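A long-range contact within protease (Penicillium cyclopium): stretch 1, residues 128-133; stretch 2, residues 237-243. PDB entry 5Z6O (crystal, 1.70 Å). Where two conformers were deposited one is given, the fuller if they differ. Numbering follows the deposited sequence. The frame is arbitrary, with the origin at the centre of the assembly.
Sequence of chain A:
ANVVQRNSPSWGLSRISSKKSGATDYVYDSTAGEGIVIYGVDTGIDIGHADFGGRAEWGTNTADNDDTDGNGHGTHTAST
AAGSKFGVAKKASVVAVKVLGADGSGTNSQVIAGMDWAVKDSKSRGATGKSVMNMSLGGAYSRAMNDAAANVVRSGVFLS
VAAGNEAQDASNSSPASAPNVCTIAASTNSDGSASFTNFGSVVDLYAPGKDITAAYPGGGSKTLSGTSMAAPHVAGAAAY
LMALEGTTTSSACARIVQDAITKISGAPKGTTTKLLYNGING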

# COMPACT_ATOMS: atom_id res chain seq x y z
N THR A 128 1.82 -14.20 11.78
CA THR A 128 3.23 -14.09 11.41
C THR A 128 3.49 -14.78 10.08
O THR A 128 3.13 -15.94 9.90
N GLY A 129 4.14 -14.06 9.16
CA GLY A 129 4.42 -14.55 7.83
C GLY A 129 3.29 -14.37 6.84
O GLY A 129 3.51 -14.59 5.65
N LYS A 130 2.11 -13.96 7.29
CA LYS A 130 1.00 -13.74 6.37
C LYS A 130 0.23 -12.49 6.79
O LYS A 130 -0.99 -12.46 6.90
N SER A 131 0.98 -11.40 7.00
CA SER A 131 0.45 -10.11 7.43
C SER A 131 1.09 -9.05 6.55
O SER A 131 2.23 -9.24 6.11
N VAL A 132 0.39 -7.91 6.37
CA VAL A 132 0.86 -6.83 5.50
C VAL A 132 0.71 -5.52 6.23
O VAL A 132 -0.26 -5.31 6.97
N MET A 133 1.70 -4.65 6.09
CA MET A 133 1.61 -3.32 6.65
C MET A 133 1.83 -2.31 5.54
O MET A 133 2.78 -2.45 4.76
N ALA A 237 -1.62 -6.12 -3.45
CA ALA A 237 -1.11 -7.22 -4.27
C ALA A 237 -0.37 -8.25 -3.42
O ALA A 237 -0.42 -9.45 -3.71
N ALA A 238 0.36 -7.80 -2.38
CA ALA A 238 1.01 -8.77 -1.52
C ALA A 238 -0.00 -9.64 -0.81
O ALA A 238 0.17 -10.85 -0.73
N ALA A 239 -1.08 -9.03 -0.30
CA ALA A 239 -2.09 -9.84 0.38
C ALA A 239 -2.72 -10.84 -0.59
O ALA A 239 -2.90 -12.02 -0.27
N TYR A 240 -3.00 -10.37 -1.81
CA TYR A 240 -3.51 -11.23 -2.87
C TYR A 240 -2.58 -12.42 -3.13
O TYR A 240 -3.03 -13.58 -3.22
N LEU A 241 -1.27 -12.17 -3.28
CA LEU A 241 -0.37 -13.26 -3.62
C LEU A 241 -0.17 -14.20 -2.44
O LEU A 241 0.03 -15.40 -2.65
N MET A 242 -0.21 -13.67 -1.22
CA MET A 242 -0.12 -14.54 -0.05
C MET A 242 -1.27 -15.53 -0.02
O MET A 242 -1.07 -16.72 0.24
N ALA A 243 -2.50 -15.04 -0.26
CA ALA A 243 -3.64 -15.95 -0.18
C ALA A 243 -3.71 -16.85 -1.40
O ALA A 243 -4.24 -17.96 -1.29

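The strand that includes Val132 and Met133 runs nearly antiparallel to helix 237-243, at 173° between their N-to-C directions, with the axes 8.6 Å apart at closest approach. No hydrogen bond crosses this gap, and the packing rests on van der Waals contact centred on two side chains.

Val132 directs its CA-to-CB bond toward the helix. With chi1 at 168° (t), its CG2 reaches the helix surface: CG2 lies 4.2 Å from CB of Ala238, 4.3 Å from CB of Ala239 and 3.9 Å from SD of Met242. The two alanines end at CB, and the valine methyl also lies near the helix backbone, with Val132 CG2 4.1 Å from Ala239 N.

Met242 also points toward the strand and adopts m, t, t (chi1 -73°, chi2 173°, chi3 179°). Chi1 and chi2 place Met242 SD 3.9 Å from Lys130 CA, and the trans chi3 sets Met242 CE 3.8 Å from Ser131 O. It therefore lies along backbone as well as against Val132, and is the residue most covered by the other stretch, at 69 Å².

Lys130 leaves CA sideways and its end leads away (chi1 42°, p; chi2 -175°, t), while Ser131, chi1 -65° (m), points away. Lys130 NZ and Ser131 OG find hydrogen-bond partners just beyond the stretches. The side-chain-to-side-chain contacts across the stretches are apolar.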

# COMPACT_ATOMS: atom_id res chain seq x y z
CB THR A 128 4.10 -14.68 12.50
OG1 THR A 128 3.85 -13.98 13.72
CG2 THR A 128 5.57 -14.58 12.14
CB LYS A 130 0.12 -14.98 6.29
CG LYS A 130 -0.17 -15.68 7.58
CD LYS A 130 -0.96 -16.97 7.28
CE LYS A 130 -1.93 -17.33 8.40
NZ LYS A 130 -1.26 -18.02 9.54
CB SER A 131 0.79 -9.73 8.89
OG SER A 131 0.21 -10.58 9.85
CB VAL A 132 0.04 -6.83 4.17
CG1 VAL A 132 0.30 -5.55 3.37
CG2 VAL A 132 0.38 -8.08 3.38
CB MET A 133 2.65 -3.12 7.76
CG MET A 133 2.61 -1.72 8.36
SD MET A 133 3.84 -1.43 9.67
CE MET A 133 3.17 -2.40 11.01
CB ALA A 237 -0.18 -6.67 -5.37
CB ALA A 238 1.91 -8.07 -0.49
CB ALA A 239 -3.15 -8.92 1.02
CB TYR A 240 -3.67 -10.36 -4.10
CG TYR A 240 -4.05 -11.08 -5.35
CD1 TYR A 240 -5.36 -11.51 -5.55
CD2 TYR A 240 -3.11 -11.34 -6.32
CE1 TYR A 240 -5.72 -12.19 -6.71
CE2 TYR A 240 -3.46 -11.98 -7.53
CZ TYR A 240 -4.75 -12.41 -7.69
OH TYR A 240 -5.06 -13.04 -8.86
CB LEU A 241 0.98 -12.70 -4.08
CG LEU A 241 0.90 -12.00 -5.44
CD1 LEU A 241 2.23 -11.31 -5.78
CD2 LEU A 241 0.56 -13.03 -6.51
CB MET A 242 -0.13 -13.72 1.25
CG MET A 242 1.18 -12.99 1.48
SD MET A 242 0.98 -11.88 2.93
CE MET A 242 2.65 -11.21 2.93
CB ALA A 243 -4.94 -15.16 -0.02